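Local coordinates for putative methyltransferase from antibiotic biosynthesis pathway (Anabaena variabilis ATCC 29413, PDB 3EGE), which is a putative methyltransferase that probably transfers methyl groups from S-adenosylmethionine, its substrate unknown but thought to belong to an antibiotic pathway, at residues Phe178-Pro181 with His182-Asp186; Ala212-Gln216 with Asp217-Lys221; Glu224-Thr227 with Ala228-Asn232. All coordinates share one frame; numbering follows the deposited sequence. Where two conformers were deposited one is given.

Contact 1: Phe178-Pro181 with His182-Asp186; sequences FLLP and HDLSD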
# COMPACT_ATOMS: atom_id res chain seq x y z
N PHE A 178 3.43 2.60 -10.30
CA PHE A 178 4.50 1.90 -9.63
C PHE A 178 4.34 0.46 -10.17
O PHE A 178 3.46 -0.31 -9.72
CB PHE A 178 4.44 1.95 -8.10
CG PHE A 178 5.49 1.07 -7.46
CD1 PHE A 178 6.84 1.44 -7.51
CD2 PHE A 178 5.14 -0.16 -6.87
CE1 PHE A 178 7.85 0.61 -6.96
CE2 PHE A 178 6.14 -1.00 -6.31
CZ PHE A 178 7.50 -0.62 -6.37
N LEU A 179 5.17 0.13 -11.16
CA LEU A 179 5.20 -1.22 -11.75
C LEU A 179 5.89 -2.07 -10.70
O LEU A 179 6.85 -1.61 -10.07
CB LEU A 179 5.98 -1.23 -13.06
CG LEU A 179 5.47 -0.27 -14.16
CD1 LEU A 179 6.41 -0.22 -15.38
CD2 LEU A 179 4.05 -0.62 -14.56
N LEU A 180 5.37 -3.27 -10.48
CA LEU A 180 5.90 -4.15 -9.44
C LEU A 180 7.09 -4.98 -9.92
O LEU A 180 6.95 -5.72 -10.90
CB LEU A 180 4.83 -5.12 -8.95
CG LEU A 180 3.53 -4.57 -8.35
CD1 LEU A 180 2.69 -5.78 -7.81
CD2 LEU A 180 3.80 -3.53 -7.26
N PRO A 181 8.27 -4.87 -9.25
CA PRO A 181 9.36 -5.79 -9.58
C PRO A 181 8.97 -7.22 -9.19
O PRO A 181 8.05 -7.41 -8.41
CB PRO A 181 10.52 -5.32 -8.70
CG PRO A 181 10.12 -3.95 -8.19
CD PRO A 181 8.66 -3.89 -8.21
N HIS A 182 9.66 -8.20 -9.75
CA HIS A 182 9.36 -9.60 -9.48
C HIS A 182 9.84 -10.09 -8.11
O HIS A 182 9.37 -11.13 -7.67
CB HIS A 182 9.98 -10.50 -10.56
CG HIS A 182 11.47 -10.59 -10.49
ND1 HIS A 182 12.13 -11.62 -9.85
CD2 HIS A 182 12.44 -9.75 -10.94
CE1 HIS A 182 13.43 -11.42 -9.93
NE2 HIS A 182 13.64 -10.29 -10.58
N ASP A 183 10.75 -9.35 -7.45
CA ASP A 183 11.38 -9.75 -6.17
C ASP A 183 11.15 -8.79 -4.99
O ASP A 183 12.05 -8.58 -4.16
CB ASP A 183 12.88 -10.05 -6.39
CG ASP A 183 13.63 -8.90 -7.04
OD1 ASP A 183 12.98 -7.90 -7.38
OD2 ASP A 183 14.87 -9.03 -7.26
N LEU A 184 9.94 -8.23 -4.90
CA LEU A 184 9.57 -7.36 -3.78
C LEU A 184 9.60 -8.11 -2.44
O LEU A 184 9.10 -9.24 -2.34
CB LEU A 184 8.16 -6.75 -3.95
CG LEU A 184 7.94 -5.62 -4.93
CD1 LEU A 184 6.44 -5.39 -5.11
CD2 LEU A 184 8.64 -4.32 -4.45
N SER A 185 10.19 -7.47 -1.44
CA SER A 185 10.27 -8.00 -0.07
C SER A 185 8.92 -7.87 0.66
O SER A 185 8.63 -8.63 1.57
CB SER A 185 11.36 -7.25 0.71
OG SER A 185 11.04 -5.87 0.83
N ASP A 186 8.13 -6.89 0.23
CA ASP A 186 6.85 -6.54 0.81
C ASP A 186 5.78 -7.38 0.11
O ASP A 186 5.34 -7.05 -1.00
CB ASP A 186 6.64 -5.03 0.62
CG ASP A 186 5.51 -4.46 1.45
OD1 ASP A 186 4.79 -5.17 2.18
OD2 ASP A 186 5.34 -3.24 1.35
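At the rim of the Phe178 ring, close to its plane, sits CD2 of Leu184, 4.3 Å from CZ; the leucine meets the phenylalanine at the ring edge. The other flat group, the His182 imidazole, takes CG of its neighbour Asp183 over one face, offset toward the rim, while the carbonyl carbon of Pro181 lies oblique to the ring. Past Pro181 the chain turns at His182 and Asp183, and Leu184 folds back over what precedes it. Its CG lies 3.8 Å from Pro181 CD, and its CD2 reaches the same proline ring at CD and CG. The other methyl, CD1, packs against Leu180 CD2 at 3.9 Å, the two side chains crossing at about a right angle. Chi1 of -75° sets CG of Leu184 beside its backbone N and against the proline ring; from there CD1 goes mainly to Leu180 and CD2 to the proline and the Phe178 edge. No hydrogen bond joins the two segments; across them the contact is apolar packing, while Leu184 O is bound by Arg195. The polar groups find their partners outside the two segments: Asp183 OD1 passes 3.8 Å from Pro181 CB but forms its salt bridge with Arg21 of helix 20-30, and Pro181 O accepts from Trp193 NE1. Beyond the turn, Asp186 is gripped by Arg16 and Tyr48. Phe178 and Leu180 keep backbone bonds to Tyr252 and Ile248, which place them in the sheet. This is the exit of strand 172-181, an antiparallel member of the mixed sheet in a Rossmann-like methyltransferase fold, where the departing loop tucks a leucine against the last residues of the strand.

Contact 2: Ala212-Gln216 with Asp217-Lys221; sequences ALANQ and DLVEK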
# COMPACT_ATOMS: atom_id res chain seq x y z
N ALA A 212 -7.67 -13.72 5.27
CA ALA A 212 -8.35 -13.94 6.57
C ALA A 212 -9.82 -13.54 6.50
O ALA A 212 -10.71 -14.25 6.99
CB ALA A 212 -7.65 -13.21 7.70
N LEU A 213 -10.08 -12.43 5.82
CA LEU A 213 -11.45 -11.95 5.62
C LEU A 213 -12.26 -12.73 4.60
O LEU A 213 -13.48 -12.56 4.59
CB LEU A 213 -11.44 -10.46 5.21
CG LEU A 213 -10.82 -9.53 6.28
CD1 LEU A 213 -10.58 -8.13 5.70
CD2 LEU A 213 -11.66 -9.52 7.57
N ALA A 214 -11.63 -13.56 3.75
CA ALA A 214 -12.36 -14.29 2.70
C ALA A 214 -13.02 -15.54 3.27
O ALA A 214 -12.69 -15.95 4.38
CB ALA A 214 -11.42 -14.65 1.54
N ASN A 215 -14.01 -16.08 2.55
CA ASN A 215 -14.65 -17.40 2.89
C ASN A 215 -13.48 -18.42 2.84
O ASN A 215 -12.77 -18.52 1.83
CB ASN A 215 -15.80 -17.72 1.92
CG ASN A 215 -16.36 -19.15 2.05
OD1 ASN A 215 -15.70 -20.14 1.71
ND2 ASN A 215 -17.61 -19.24 2.47
N GLN A 216 -13.28 -19.14 3.94
CA GLN A 216 -12.12 -20.03 4.06
C GLN A 216 -12.19 -21.27 3.18
O GLN A 216 -11.13 -21.71 2.70
CB GLN A 216 -11.82 -20.34 5.54
CG GLN A 216 -11.51 -19.07 6.36
CD GLN A 216 -10.30 -18.28 5.85
OE1 GLN A 216 -9.17 -18.73 5.97
NE2 GLN A 216 -10.53 -17.10 5.33
N ASP A 217 -13.39 -21.83 2.96
CA ASP A 217 -13.52 -22.95 2.01
C ASP A 217 -13.09 -22.51 0.59
O ASP A 217 -12.53 -23.31 -0.15
CB ASP A 217 -14.96 -23.47 1.94
CG ASP A 217 -15.39 -24.25 3.16
OD1 ASP A 217 -14.55 -24.76 3.94
OD2 ASP A 217 -16.62 -24.40 3.29
N LEU A 218 -13.39 -21.26 0.25
CA LEU A 218 -13.03 -20.65 -1.03
C LEU A 218 -11.52 -20.55 -1.17
O LEU A 218 -10.97 -20.98 -2.20
CB LEU A 218 -13.68 -19.25 -1.20
CG LEU A 218 -13.34 -18.40 -2.44
CD1 LEU A 218 -13.62 -19.16 -3.78
CD2 LEU A 218 -14.11 -17.08 -2.36
N VAL A 219 -10.88 -19.97 -0.14
CA VAL A 219 -9.39 -19.87 -0.10
C VAL A 219 -8.78 -21.27 -0.29
O VAL A 219 -7.89 -21.46 -1.14
CB VAL A 219 -8.83 -19.27 1.24
CG1 VAL A 219 -7.28 -19.33 1.23
CG2 VAL A 219 -9.32 -17.80 1.46
N GLU A 220 -9.33 -22.22 0.45
CA GLU A 220 -8.87 -23.60 0.42
C GLU A 220 -9.02 -24.28 -0.98
O GLU A 220 -8.10 -24.98 -1.43
CB GLU A 220 -9.57 -24.38 1.54
CG GLU A 220 -9.01 -25.73 1.82
CD GLU A 220 -7.53 -25.69 2.18
OE1 GLU A 220 -7.09 -24.78 2.93
OE2 GLU A 220 -6.84 -26.60 1.67
N LYS A 221 -10.12 -24.03 -1.66
CA LYS A 221 -10.31 -24.52 -3.03
C LYS A 221 -9.30 -23.89 -3.99
O LYS A 221 -8.80 -24.57 -4.86
CB LYS A 221 -11.74 -24.30 -3.53
CG LYS A 221 -12.76 -25.23 -2.89
CD LYS A 221 -12.70 -26.61 -3.50
CE LYS A 221 -13.32 -27.66 -2.58
NZ LYS A 221 -12.52 -27.90 -1.31
O HOH W 1 -18.62 -22.25 3.07
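Asn215 carries its CG anti to the backbone N (chi1 171°), which swings OD1 over the first turn of helix 216-231, where it accepts from Leu218 N at 3.0 Å, in the carbonyl plane. That is the N-cap bond. In one of two deposited conformers Gln216 bends at its second torsion (chi2 -60°), and NE2 then lies within bonding distance of Ala214 O; this bond, and one to Phe211 O, rest on that conformer and are doubtful. The helix proper begins with Val219 N on Asn215 O at 3.1 Å and Glu220 N on Gln216 O at 2.9 Å. Behind the cap, Val219 CG2 rests 3.8 Å from Ala214 CB, and Phe147 of helix 146-153 touches both side chains. On the outer side a water accepts from Asn215 ND2 and donates to Asp217 OD2, tying the cap amide to the first turn. Both ends of the Asn215 amide are therefore used: the oxygen accepts a backbone N-H of the first turn, and the nitrogen is held through water, while the carboxylate of Asp217 lies near the helix start, where it would probably be favoured by the helix dipole.

Contact 3: Glu224-Thr227 with Ala228-Asn232; sequences ELLT and ADLNN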
# COMPACT_ATOMS: atom_id res chain seq x y z
N GLU A 224 -6.04 -25.64 -3.34
CA GLU A 224 -6.05 -26.98 -3.95
C GLU A 224 -5.79 -26.92 -5.44
O GLU A 224 -4.99 -27.70 -5.97
CB GLU A 224 -7.37 -27.73 -3.67
CG GLU A 224 -7.55 -28.19 -2.21
CD GLU A 224 -8.97 -28.68 -1.89
OE1 GLU A 224 -9.96 -28.02 -2.26
OE2 GLU A 224 -9.10 -29.72 -1.22
N LEU A 225 -6.48 -26.01 -6.11
CA LEU A 225 -6.36 -25.81 -7.56
C LEU A 225 -4.97 -25.28 -7.93
O LEU A 225 -4.35 -25.75 -8.88
CB LEU A 225 -7.46 -24.87 -8.04
CG LEU A 225 -7.94 -24.82 -9.49
CD1 LEU A 225 -8.51 -26.17 -9.99
CD2 LEU A 225 -9.00 -23.70 -9.55
N LEU A 226 -4.46 -24.32 -7.16
CA LEU A 226 -3.09 -23.81 -7.38
C LEU A 226 -2.05 -24.93 -7.23
O LEU A 226 -1.20 -25.10 -8.11
CB LEU A 226 -2.77 -22.62 -6.47
CG LEU A 226 -1.44 -21.90 -6.70
CD1 LEU A 226 -1.19 -21.55 -8.20
CD2 LEU A 226 -1.35 -20.65 -5.81
N THR A 227 -2.17 -25.73 -6.16
CA THR A 227 -1.26 -26.85 -5.87
C THR A 227 -1.27 -27.90 -6.98
O THR A 227 -0.21 -28.35 -7.42
CB THR A 227 -1.61 -27.50 -4.50
OG1 THR A 227 -1.58 -26.50 -3.47
CG2 THR A 227 -0.66 -28.64 -4.13
N ALA A 228 -2.45 -28.27 -7.46
CA ALA A 228 -2.59 -29.23 -8.56
C ALA A 228 -1.95 -28.67 -9.84
O ALA A 228 -1.13 -29.34 -10.46
CB ALA A 228 -4.06 -29.58 -8.81
N ASP A 229 -2.32 -27.44 -10.21
CA ASP A 229 -1.79 -26.79 -11.41
C ASP A 229 -0.27 -26.63 -11.42
O ASP A 229 0.35 -26.78 -12.47
CB ASP A 229 -2.47 -25.43 -11.69
CG ASP A 229 -3.88 -25.56 -12.26
OD1 ASP A 229 -4.38 -26.67 -12.50
OD2 ASP A 229 -4.51 -24.50 -12.48
N LEU A 230 0.29 -26.31 -10.25
CA LEU A 230 1.76 -26.20 -10.09
C LEU A 230 2.46 -27.56 -10.21
O LEU A 230 3.58 -27.62 -10.70
CB LEU A 230 2.15 -25.51 -8.78
CG LEU A 230 1.90 -23.99 -8.72
CD1 LEU A 230 1.94 -23.46 -7.29
CD2 LEU A 230 2.88 -23.21 -9.65
N ASN A 231 1.80 -28.64 -9.78
CA ASN A 231 2.37 -30.00 -9.79
C ASN A 231 2.20 -30.81 -11.08
O ASN A 231 2.91 -31.79 -11.25
CB ASN A 231 1.81 -30.83 -8.62
CG ASN A 231 2.29 -30.33 -7.25
OD1 ASN A 231 3.30 -29.65 -7.13
ND2 ASN A 231 1.57 -30.71 -6.21
N ASN A 232 1.28 -30.42 -11.96
CA ASN A 232 1.03 -31.16 -13.21
C ASN A 232 1.32 -30.33 -14.46
O ASN A 232 0.78 -30.63 -15.55
CB ASN A 232 -0.42 -31.70 -13.22
CG ASN A 232 -1.49 -30.60 -13.32
OD1 ASN A 232 -1.17 -29.43 -13.51
ND2 ASN A 232 -2.75 -30.99 -13.21
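Leu226 and Leu230, one turn apart on the alpha-helix 216-231, make the tight side of this contact. CG of Leu226 lies 3.8 Å from CD1 of Leu230, and Leu226 CD1 is as close to the same methyl; Trp235 of helix 234-239 touches both leucines. Asp229 belongs to this inner side too, its OD2 held by Tyr144 and Lys238. Regular i to i+4 bonds run beneath: Ala228 N to Glu224 O, Asp229 N to Leu225 O at 3.0 Å, and Leu230 N to Leu226 O at 2.9 Å. The other side is exposed and looser. Ala228 sets only a methyl there, and Glu224 reaches away to a salt bridge with Lys221. Near the helix end the bonding weakens: Asn231 N reaches Thr227 O at 3.1 Å with the N-H...O angle down to 139°, and Ala228 O receives only weak bonds from Asn231 N and Asn232 N. Thr227 turns OG1 back to Leu223 O, which leaves its methyl facing forward (CG2 anti to the backbone N). There it runs beside Asn231, with Thr227 CG2 3.7 Å from Asn231 ND2.

Contact 1 lies nearest the centre of the chain and is partly buried, packing a strand end of the sheet against its own departing loop with apolar side chains and no hydrogen bond across. Contacts 2 and 3 share helix 216-231: contact 2 joins the linker after helix 209-213 to its start, and contact 3 lies at its end, with centres about 17 Å apart. Both carry the backbone bonds of a helix; contact 2, at the surface, adds a capping side chain and a water, whereas contact 3, partly buried, pairs leucines on its inner side. Contact 1 stays separate, about 15 Å from contact 2 and about 14 Å from contact 3 between nearest atoms.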